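PDB 5A04: aldose-aldose oxidoreductase from Caulobacter crescentus, which probably oxidises one aldose sugar and reduces another, passing hydride through a tightly held NADP(H) cofactor. Local coordinates for residues A115-C120 against R125-G130; L229-P232 against T236-C239; V259-A264 against Q268-R273. All coordinates share one frame; numbering follows the deposited sequence.

Contact 1. Residues A115-C120 against R125-G130; sequences AMIAAC and RKLMIG
Met116 meets Leu127 at the start of this buried contact. Its carbonyl O lies 4.1 Å from Leu127 CD2, and its CB is a little farther from the same methyl. The rest of the Met116 side chain runs on to Cys102 of strand 99-102 and to helix 86-95. Ile117 follows, and its CG1 stands 4.1 Å from Leu127 CD2. The two side chains cross at about a right angle, and only one branch of each does the touching. Cys120 buries more against residues 125-130 than any other residue of this helix segment. Its SG is 3.9 Å from Leu127 CB and touches CD2 as well. The leucine has CG anti to its backbone N (chi1 174°), which carries CD2 in among Met116, Ile117 and Cys120. Cys120 also holds the backbone of the returning chain. Its carbonyl O accepts a hydrogen bond from Arg125 N at 2.9 Å, almost straight at the hydrogen (175°). The side chain of Arg125 leads away from the helix, and its NE binds Gly97 O. On the strand side, Lys126, Met128 and Gly130 make backbone bonds to strand 99-102. Gly130 also touches the bound NADPH. The axes of helix segment 115-120 and strand 127-129 approach to 9.9 Å, and their directions are 145° apart. This is the second half of a beta-alpha-beta crossover, from strand 99-102 through the helix to strand 127-129, in the Rossmann fold that binds the cofactor.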
ATOM      1  N   ALA A 115      16.209  20.223  20.796  1.00 14.89           N
ATOM      2  CA  ALA A 115      17.044  20.364  21.988  1.00 15.69           C
ATOM      3  C   ALA A 115      18.288  19.498  21.884  1.00 17.62           C
ATOM      4  O   ALA A 115      19.384  19.912  22.260  1.00 16.29           O
ATOM      5  CB  ALA A 115      16.252  20.008  23.229  1.00 16.10           C
ATOM      6  N   MET A 116      18.111  18.292  21.357  1.00 15.16           N
ATOM      7  CA  MET A 116      19.223  17.365  21.207  1.00 14.46           C
ATOM      8  C   MET A 116      20.244  17.905  20.212  1.00 15.85           C
ATOM      9  O   MET A 116      21.448  17.854  20.451  1.00 16.28           O
ATOM     10  CB  MET A 116      18.703  15.988  20.776  1.00 15.28           C
ATOM     11  CG  MET A 116      17.919  15.292  21.883  1.00 15.64           C
ATOM     12  SD  MET A 116      16.881  13.966  21.226  1.00 16.41           S
ATOM     13  CE  MET A 116      18.119  12.765  20.722  1.00 16.86           C
ATOM     14  N   ILE A 117      19.747  18.443  19.105  1.00 14.73           N
ATOM     15  CA  ILE A 117      20.607  19.001  18.082  1.00 15.63           C
ATOM     16  C   ILE A 117      21.390  20.187  18.650  1.00 17.13           C
ATOM     17  O   ILE A 117      22.597  20.306  18.422  1.00 18.59           O
ATOM     18  CB  ILE A 117      19.784  19.421  16.848  1.00 15.26           C
ATOM     19  CG1 ILE A 117      19.252  18.163  16.135  1.00 16.64           C
ATOM     20  CG2 ILE A 117      20.624  20.288  15.903  1.00 18.15           C
ATOM     21  CD1 ILE A 117      18.151  18.438  15.099  1.00 19.24           C
ATOM     22  N   ALA A 118      20.705  21.033  19.412  1.00 17.49           N
ATOM     23  CA  ALA A 118      21.341  22.199  20.025  1.00 16.55           C
ATOM     24  C   ALA A 118      22.427  21.793  21.021  1.00 18.61           C
ATOM     25  O   ALA A 118      23.464  22.454  21.115  1.00 19.29           O
ATOM     26  CB  ALA A 118      20.285  23.088  20.721  1.00 16.78           C
ATOM     27  N   ALA A 119      22.186  20.717  21.771  1.00 16.87           N
ATOM     28  CA  ALA A 119      23.139  20.285  22.789  1.00 18.15           C
ATOM     29  C   ALA A 119      24.415  19.775  22.120  1.00 18.42           C
ATOM     30  O   ALA A 119      25.535  20.086  22.557  1.00 18.61           O
ATOM     31  CB  ALA A 119      22.528  19.207  23.690  1.00 17.33           C
ATOM     32  N   CYS A 120      24.251  18.999  21.054  1.00 16.65           N
ATOM     33  CA  CYS A 120      25.416  18.442  20.376  1.00 18.36           C
ATOM     34  C   CYS A 120      26.200  19.536  19.661  1.00 19.00           C
ATOM     35  O   CYS A 120      27.439  19.523  19.655  1.00 18.81           O
ATOM     36  CB  CYS A 120      24.984  17.337  19.412  1.00 18.06           C
ATOM     37  SG  CYS A 120      24.406  15.897  20.350  1.00 19.68           S
ATOM     38  N   ARG A 125      30.089  18.442  18.940  1.00 18.73           N
ATOM     39  CA  ARG A 125      30.153  16.996  18.730  1.00 20.73           C
ATOM     40  C   ARG A 125      29.112  16.565  17.703  1.00 20.71           C
ATOM     41  O   ARG A 125      28.100  17.237  17.501  1.00 20.50           O
ATOM     42  CB  ARG A 125      29.948  16.247  20.051  1.00 19.89           C
ATOM     43  CG  ARG A 125      31.071  16.473  21.083  1.00 21.47           C
ATOM     44  CD  ARG A 125      32.420  15.995  20.542  1.00 22.30           C
ATOM     45  NE  ARG A 125      33.502  16.177  21.511  1.00 23.82           N
ATOM     46  CZ  ARG A 125      34.353  17.197  21.505  1.00 28.65           C
ATOM     47  NH1 ARG A 125      34.266  18.135  20.574  1.00 28.00           N
ATOM     48  NH2 ARG A 125      35.301  17.276  22.432  1.00 30.75           N
ATOM     49  N   LYS A 126      29.364  15.442  17.046  1.00 17.36           N
ATOM     50  CA  LYS A 126      28.468  14.979  15.998  1.00 17.18           C
ATOM     51  C   LYS A 126      27.322  14.151  16.561  1.00 16.03           C
ATOM     52  O   LYS A 126      27.442  13.528  17.625  1.00 19.47           O
ATOM     53  CB  LYS A 126      29.254  14.179  14.961  1.00 20.15           C
ATOM     54  CG  LYS A 126      30.221  15.062  14.192  1.00 21.30           C
ATOM     55  CD  LYS A 126      30.972  14.296  13.118  1.00 26.39           C
ATOM     56  CE  LYS A 126      32.082  15.165  12.532  1.00 29.47           C
ATOM     57  NZ  LYS A 126      31.536  16.430  11.970  1.00 31.39           N
ATOM     58  N   LEU A 127      26.210  14.161  15.836  1.00 17.28           N
ATOM     59  CA  LEU A 127      24.999  13.443  16.221  1.00 16.55           C
ATOM     60  C   LEU A 127      24.482  12.667  15.022  1.00 17.70           C
ATOM     61  O   LEU A 127      24.286  13.237  13.947  1.00 19.97           O
ATOM     62  CB  LEU A 127      23.929  14.420  16.723  1.00 17.04           C
ATOM     63  CG  LEU A 127      22.527  13.895  17.049  1.00 15.55           C
ATOM     64  CD1 LEU A 127      22.558  12.789  18.121  1.00 15.04           C
ATOM     65  CD2 LEU A 127      21.637  15.082  17.495  1.00 16.91           C
ATOM     66  N   MET A 128      24.285  11.367  15.198  1.00 14.62           N
ATOM     67  CA  MET A 128      23.785  10.523  14.127  1.00 15.11           C
ATOM     68  C   MET A 128      22.642   9.672  14.659  1.00 16.08           C
ATOM     69  O   MET A 128      22.689   9.218  15.802  1.00 15.66           O
ATOM     70  CB  MET A 128      24.906   9.633  13.577  1.00 16.18           C
ATOM     71  CG  MET A 128      24.453   8.732  12.452  1.00 14.42           C
ATOM     72  SD  MET A 128      25.849   7.742  11.859  1.00 16.19           S
ATOM     73  CE  MET A 128      24.987   6.437  10.984  1.00 15.87           C
ATOM     74  N   ILE A 129      21.607   9.485  13.842  1.00 15.72           N
ATOM     75  CA  ILE A 129      20.473   8.645  14.209  1.00 14.21           C
ATOM     76  C   ILE A 129      20.619   7.269  13.545  1.00 14.90           C
ATOM     77  O   ILE A 129      21.093   7.162  12.413  1.00 17.32           O
ATOM     78  CB  ILE A 129      19.136   9.301  13.794  1.00 16.53           C
ATOM     79  CG1 ILE A 129      19.093  10.751  14.295  1.00 15.93           C
ATOM     80  CG2 ILE A 129      17.931   8.479  14.281  1.00 16.24           C
ATOM     81  CD1 ILE A 129      19.254  10.914  15.809  1.00 15.92           C
ATOM     82  N   GLY A 130      20.189   6.231  14.245  1.00 16.00           N
ATOM     83  CA  GLY A 130      20.436   4.864  13.814  1.00 16.57           C
ATOM     84  C   GLY A 130      19.531   4.363  12.704  1.00 16.00           C
ATOM     85  O   GLY A 130      18.835   3.359  12.873  1.00 17.47           O
TER

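Contact 2. Residues L229-P232 against T236-C239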
ATOM      1  N   LEU A 229       1.340  10.501   1.891  1.00 13.54           N
ATOM      2  CA  LEU A 229       2.214  11.657   1.720  1.00 13.89           C
ATOM      3  C   LEU A 229       2.171  12.145   0.285  1.00 15.14           C
ATOM      4  O   LEU A 229       2.172  11.343  -0.653  1.00 14.57           O
ATOM      5  CB  LEU A 229       3.665  11.308   2.089  1.00 14.47           C
ATOM      6  CG  LEU A 229       3.914  10.671   3.458  1.00 14.86           C
ATOM      7  CD1 LEU A 229       5.365  10.218   3.583  1.00 16.38           C
ATOM      8  CD2 LEU A 229       3.564  11.636   4.577  1.00 15.53           C
ATOM      9  N   LEU A 230       2.157  13.464   0.118  1.00 13.83           N
ATOM     10  CA  LEU A 230       2.355  14.067  -1.199  1.00 15.99           C
ATOM     11  C   LEU A 230       3.652  14.864  -1.175  1.00 15.95           C
ATOM     12  O   LEU A 230       3.932  15.542  -0.186  1.00 17.73           O
ATOM     13  CB  LEU A 230       1.174  14.973  -1.561  1.00 15.16           C
ATOM     14  CG  LEU A 230       1.242  15.732  -2.888  1.00 17.89           C
ATOM     15  CD1 LEU A 230       1.185  14.790  -4.092  1.00 18.07           C
ATOM     16  CD2 LEU A 230       0.093  16.751  -2.946  1.00 20.29           C
ATOM     17  N   PHE A 231       4.437  14.772  -2.248  1.00 15.77           N
ATOM     18  CA  PHE A 231       5.728  15.456  -2.332  1.00 17.21           C
ATOM     19  C   PHE A 231       5.696  16.552  -3.415  1.00 16.01           C
ATOM     20  O   PHE A 231       4.850  16.503  -4.308  1.00 18.76           O
ATOM     21  CB  PHE A 231       6.836  14.441  -2.635  1.00 16.65           C
ATOM     22  CG  PHE A 231       7.038  13.410  -1.546  1.00 15.40           C
ATOM     23  CD1 PHE A 231       6.317  12.230  -1.544  1.00 14.78           C
ATOM     24  CD2 PHE A 231       7.953  13.631  -0.533  1.00 15.69           C
ATOM     25  CE1 PHE A 231       6.514  11.276  -0.535  1.00 14.57           C
ATOM     26  CE2 PHE A 231       8.158  12.694   0.480  1.00 15.07           C
ATOM     27  CZ  PHE A 231       7.433  11.511   0.473  1.00 16.55           C
ATOM     28  N   PRO A 232       6.626  17.525  -3.355  1.00 18.59           N
ATOM     29  CA  PRO A 232       6.585  18.637  -4.326  1.00 19.01           C
ATOM     30  C   PRO A 232       6.630  18.203  -5.790  1.00 21.05           C
ATOM     31  O   PRO A 232       6.005  18.844  -6.635  1.00 20.25           O
ATOM     32  CB  PRO A 232       7.836  19.454  -3.968  1.00 20.24           C
ATOM     33  CG  PRO A 232       7.998  19.217  -2.498  1.00 20.10           C
ATOM     34  CD  PRO A 232       7.653  17.753  -2.320  1.00 17.97           C
ATOM     35  N   THR A 236       3.799  10.408  -4.715  1.00 15.11           N
ATOM     36  CA  THR A 236       2.865  10.084  -3.640  1.00 14.11           C
ATOM     37  C   THR A 236       3.359   8.875  -2.853  1.00 16.73           C
ATOM     38  O   THR A 236       4.101   8.045  -3.381  1.00 15.71           O
ATOM     39  CB  THR A 236       1.452   9.771  -4.190  1.00 16.45           C
ATOM     40  OG1 THR A 236       1.515   8.591  -5.007  1.00 17.92           O
ATOM     41  CG2 THR A 236       0.939  10.933  -5.040  1.00 18.74           C
ATOM     42  N   ALA A 237       2.950   8.762  -1.593  1.00 15.12           N
ATOM     43  CA  ALA A 237       3.221   7.536  -0.844  1.00 15.66           C
ATOM     44  C   ALA A 237       1.998   7.113  -0.042  1.00 16.06           C
ATOM     45  O   ALA A 237       1.294   7.946   0.538  1.00 13.95           O
ATOM     46  CB  ALA A 237       4.438   7.703   0.081  1.00 16.04           C
ATOM     47  N   ASN A 238       1.735   5.809  -0.059  1.00 12.57           N
ATOM     48  CA  ASN A 238       0.743   5.160   0.805  1.00 14.07           C
ATOM     49  C   ASN A 238       1.503   4.308   1.796  1.00 15.79           C
ATOM     50  O   ASN A 238       2.228   3.396   1.372  1.00 15.70           O
ATOM     51  CB  ASN A 238      -0.188   4.228   0.021  1.00 15.52           C
ATOM     52  CG  ASN A 238      -1.470   4.884  -0.434  1.00 16.78           C
ATOM     53  OD1 ASN A 238      -1.711   6.074  -0.213  1.00 15.85           O
ATOM     54  ND2 ASN A 238      -2.307   4.091  -1.104  1.00 16.43           N
ATOM     55  N   CYS A 239       1.312   4.565   3.087  1.00 12.90           N
ATOM     56  CA  CYS A 239       2.112   3.935   4.132  1.00 12.31           C
ATOM     57  C   CYS A 239       1.264   3.246   5.187  1.00 14.84           C
ATOM     58  O   CYS A 239       0.279   3.813   5.680  1.00 14.39           O
ATOM     59  CB  CYS A 239       2.997   4.990   4.803  1.00 15.14           C
ATOM     60  SG  CYS A 239       4.072   5.926   3.665  1.00 16.92           S
TER
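Leu229 and Ala237 form the hydrogen-bonded pair of an antiparallel beta hairpin, made by strands 224-230 and 236-242 in the large sheet of the C-terminal alpha/beta domain. Two backbone bonds join them. Leu229 N gives to Ala237 O at 2.9 Å, and Ala237 N gives back to Leu229 O at 2.9 Å. Leu229 O also receives a CA-H...O contact from Thr236 CA at 3.3 Å.

The tightly packed part is the face that carries Leu229, Ala237 and Cys239, where several side chains of the hairpin meet under helix 182-198. Leu229 CB and Ala237 CB stand 4.2 Å apart. The small alanine methyl is shared, because Phe231 CE1 also comes to 4.2 Å from Ala237 CB. The methyl meets the phenyl ring at its edge, near the ring plane. Phe231 has CG anti to its own carbonyl carbon (chi1 -64°), and this brings the ring's CE1 edge beside Ala237 CB. From the helix, Leu191 and Ala194 meet Leu229, Thr198 meets Phe231 and Ser190 meets Cys239.

The looser part is the other face, with Leu230 and Thr236. They are a non-hydrogen-bonded pair, and within the hairpin a single methyl-to-methyl contact joins their side chains. Leu230 stays partly exposed. Here the second subunit approaches, with its Val208 on Leu230 and its Ser210 on Thr236. Thr236 OG1 is turned to bond Arg155 O. With OG1 between the backbone N and the carbonyl carbon (chi1 64°), Thr236 turns CG2 to Leu230. There Leu230 CD1 and Thr236 CG2 lie 4.0 Å apart.

Contact 3. Residues V259-A264 against Q268-R273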
ATOM      1  N   VAL A 259      10.612  -1.033  -8.453  1.00 17.53           N
ATOM      2  CA  VAL A 259      11.473  -1.933  -7.699  1.00 16.53           C
ATOM      3  C   VAL A 259      10.900  -2.086  -6.295  1.00 16.42           C
ATOM      4  O   VAL A 259      10.375  -1.132  -5.711  1.00 17.45           O
ATOM      5  CB  VAL A 259      12.954  -1.432  -7.652  1.00 18.91           C
ATOM      6  CG1 VAL A 259      13.056  -0.019  -7.159  1.00 23.04           C
ATOM      7  CG2 VAL A 259      13.816  -2.356  -6.802  1.00 20.20           C
ATOM      8  N   GLU A 260      10.967  -3.299  -5.766  1.00 14.88           N
ATOM      9  CA  GLU A 260      10.454  -3.540  -4.426  1.00 14.80           C
ATOM     10  C   GLU A 260      11.419  -4.399  -3.632  1.00 17.27           C
ATOM     11  O   GLU A 260      12.219  -5.143  -4.210  1.00 16.84           O
ATOM     12  CB  GLU A 260       9.086  -4.220  -4.485  1.00 18.01           C
ATOM     13  CG  GLU A 260       9.129  -5.670  -4.988  1.00 16.98           C
ATOM     14  CD  GLU A 260       7.739  -6.287  -5.117  1.00 21.56           C
ATOM     15  OE1 GLU A 260       6.724  -5.574  -4.902  1.00 18.99           O
ATOM     16  OE2 GLU A 260       7.665  -7.493  -5.443  1.00 21.51           O
ATOM     17  N   ILE A 261      11.336  -4.286  -2.312  1.00 15.40           N
ATOM     18  CA  ILE A 261      12.094  -5.136  -1.398  1.00 14.16           C
ATOM     19  C   ILE A 261      11.124  -5.665  -0.363  1.00 17.68           C
ATOM     20  O   ILE A 261      10.330  -4.900   0.201  1.00 16.22           O
ATOM     21  CB  ILE A 261      13.248  -4.379  -0.685  1.00 15.04           C
ATOM     22  CG1 ILE A 261      13.922  -3.388  -1.628  1.00 16.35           C
ATOM     23  CG2 ILE A 261      14.280  -5.373  -0.111  1.00 15.05           C
ATOM     24  CD1 ILE A 261      15.040  -2.578  -0.959  1.00 16.37           C
ATOM     25  N   ASP A 262      11.170  -6.972  -0.126  1.00 15.45           N
ATOM     26  CA  ASP A 262      10.292  -7.616   0.851  1.00 16.07           C
ATOM     27  C   ASP A 262      10.941  -8.920   1.325  1.00 18.24           C
ATOM     28  O   ASP A 262      11.004  -9.883   0.564  1.00 16.43           O
ATOM     29  CB  ASP A 262       8.919  -7.880   0.223  1.00 17.54           C
ATOM     30  CG  ASP A 262       7.905  -8.435   1.206  1.00 16.58           C
ATOM     31  OD1 ASP A 262       8.214  -8.602   2.409  1.00 17.80           O
ATOM     32  OD2 ASP A 262       6.768  -8.702   0.759  1.00 18.18           O
ATOM     33  N   PRO A 263      11.439  -8.954   2.572  1.00 16.23           N
ATOM     34  CA  PRO A 263      11.437  -7.871   3.568  1.00 14.05           C
ATOM     35  C   PRO A 263      12.403  -6.746   3.191  1.00 15.57           C
ATOM     36  O   PRO A 263      13.410  -6.998   2.544  1.00 16.27           O
ATOM     37  CB  PRO A 263      11.907  -8.575   4.844  1.00 15.81           C
ATOM     38  CG  PRO A 263      12.828  -9.653   4.331  1.00 17.58           C
ATOM     39  CD  PRO A 263      12.156 -10.149   3.065  1.00 18.04           C
ATOM     40  N   ALA A 264      12.098  -5.521   3.595  1.00 13.38           N
ATOM     41  CA  ALA A 264      12.892  -4.366   3.179  1.00 13.74           C
ATOM     42  C   ALA A 264      13.894  -3.890   4.240  1.00 14.04           C
ATOM     43  O   ALA A 264      15.035  -3.553   3.918  1.00 16.38           O
ATOM     44  CB  ALA A 264      11.957  -3.203   2.794  1.00 15.46           C
ATOM     45  N   GLN A 268      18.067  -9.114   8.492  1.00 20.11           N
ATOM     46  CA  GLN A 268      18.614  -9.850   7.365  1.00 19.56           C
ATOM     47  C   GLN A 268      17.473 -10.374   6.497  1.00 18.09           C
ATOM     48  O   GLN A 268      16.298 -10.212   6.831  1.00 20.26           O
ATOM     49  CB  GLN A 268      19.484 -11.016   7.853  1.00 27.07           C
ATOM     50  CG  GLN A 268      18.777 -11.911   8.867  1.00 28.01           C
ATOM     51  CD  GLN A 268      19.695 -12.981   9.453  1.00 40.99           C
ATOM     52  OE1 GLN A 268      20.860 -13.104   9.065  1.00 41.43           O
ATOM     53  NE2 GLN A 268      19.171 -13.755  10.395  1.00 46.41           N
ATOM     54  N   GLY A 269      17.822 -11.003   5.387  1.00 20.49           N
ATOM     55  CA  GLY A 269      16.829 -11.706   4.586  1.00 23.21           C
ATOM     56  C   GLY A 269      16.177 -10.900   3.478  1.00 20.02           C
ATOM     57  O   GLY A 269      15.268 -11.401   2.802  1.00 19.99           O
ATOM     58  N   GLN A 270      16.646  -9.668   3.276  1.00 17.74           N
ATOM     59  CA  GLN A 270      16.165  -8.816   2.177  1.00 16.43           C
ATOM     60  C   GLN A 270      16.111  -9.547   0.832  1.00 20.78           C
ATOM     61  O   GLN A 270      17.034 -10.284   0.472  1.00 19.12           O
ATOM     62  CB  GLN A 270      17.058  -7.580   2.022  1.00 16.04           C
ATOM     63  CG  GLN A 270      16.677  -6.396   2.915  1.00 15.78           C
ATOM     64  CD  GLN A 270      17.168  -6.529   4.349  1.00 18.33           C
ATOM     65  OE1 GLN A 270      17.724  -7.561   4.749  1.00 17.43           O
ATOM     66  NE2 GLN A 270      16.981  -5.468   5.130  1.00 15.78           N
ATOM     67  N   ALA A 271      15.020  -9.342   0.101  1.00 16.36           N
ATOM     68  CA  ALA A 271      14.879  -9.864  -1.259  1.00 19.71           C
ATOM     69  C   ALA A 271      14.300  -8.768  -2.137  1.00 18.20           C
ATOM     70  O   ALA A 271      13.269  -8.197  -1.802  1.00 18.78           O
ATOM     71  CB  ALA A 271      13.986 -11.107  -1.282  1.00 16.74           C
ATOM     72  N   MET A 272      14.960  -8.483  -3.255  1.00 18.89           N
ATOM     73  CA  MET A 272      14.516  -7.423  -4.163  1.00 19.29           C
ATOM     74  C   MET A 272      14.011  -7.987  -5.493  1.00 21.69           C
ATOM     75  O   MET A 272      14.583  -8.928  -6.039  1.00 19.58           O
ATOM     76  CB  MET A 272      15.653  -6.423  -4.403  1.00 20.36           C
ATOM     77  CG  MET A 272      15.447  -5.485  -5.602  1.00 21.84           C
ATOM     78  SD  MET A 272      16.812  -4.297  -5.794  1.00 31.65           S
ATOM     79  CE  MET A 272      16.515  -3.214  -4.419  1.00 20.44           C
ATOM     80  N   ARG A 273      12.915  -7.425  -5.994  1.00 16.60           N
ATOM     81  CA  ARG A 273      12.392  -7.781  -7.311  1.00 17.58           C
ATOM     82  C   ARG A 273      12.199  -6.485  -8.089  1.00 21.59           C
ATOM     83  O   ARG A 273      11.818  -5.466  -7.507  1.00 20.49           O
ATOM     84  CB  ARG A 273      11.076  -8.556  -7.161  1.00 19.86           C
ATOM     85  CG  ARG A 273      10.440  -9.045  -8.447  1.00 26.47           C
ATOM     86  CD  ARG A 273       9.290  -9.999  -8.123  1.00 25.46           C
ATOM     87  NE  ARG A 273       8.154  -9.320  -7.497  1.00 23.23           N
ATOM     88  CZ  ARG A 273       6.905  -9.390  -7.948  1.00 29.20           C
ATOM     89  NH1 ARG A 273       6.628 -10.107  -9.032  1.00 30.18           N
ATOM     90  NH2 ARG A 273       5.930  -8.741  -7.322  1.00 24.90           N
TER
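Glu260 and Arg273 lie side by side and point the same way from a hydrogen-bonded pair of the hairpin 257-261/272-275. The guanidinium comes side-on, and both NE and NH2 of Arg273 reach Glu260 OE2 at 2.8 Å. OE2 lies in the guanidinium plane, but the carboxylate plane is turned 41° from it. Glu260 OE1 goes to Arg251. On the other face, Met272 crosses Val259 and Ile261 obliquely. Its chain bends at chi3 (-72°), bringing CE to 3.7 Å from Val259 CG2 and 3.8 Å from Ile261 CG1. Toward the turn, Gln270 bends at chi2, so that NE2 meets Ala264 O at 3.0 Å from above the carbonyl plane. Pro263, after a cis peptide, sets CD 3.4 Å from Gly269 O. Replacing the glutamate by an alanine would probably remove the carboxylate that joins Arg273 and Arg251, leaving those like charges close and held mainly by Asp262 of the second subunit. Arg273 NH2 already bridges to that aspartate. The chemistry is therefore divided: apolar packing on the Met272 face, and on the Glu260 face a charge network that extends across the dimer interface.

How the contacts relate
From the N terminus, the chain first passes through the cofactor-binding Rossmann fold. Contact 1 closes a short loop there, where helix 110-123 turns back into the edge strand of the parallel sheet. The chain then enters the C-terminal alpha/beta domain. Contact 2 closes one hairpin of its large sheet, and contact 3 closes another farther along. The three loops follow in series; none nests in or crosses another. Contacts 2 and 3 share this sheet, with centres about 21 Å apart, and both touch the second subunit. Contact 1 touches no other chain. Its centre is about 31 Å from that of contact 3, on the opposite side of the chain's centre.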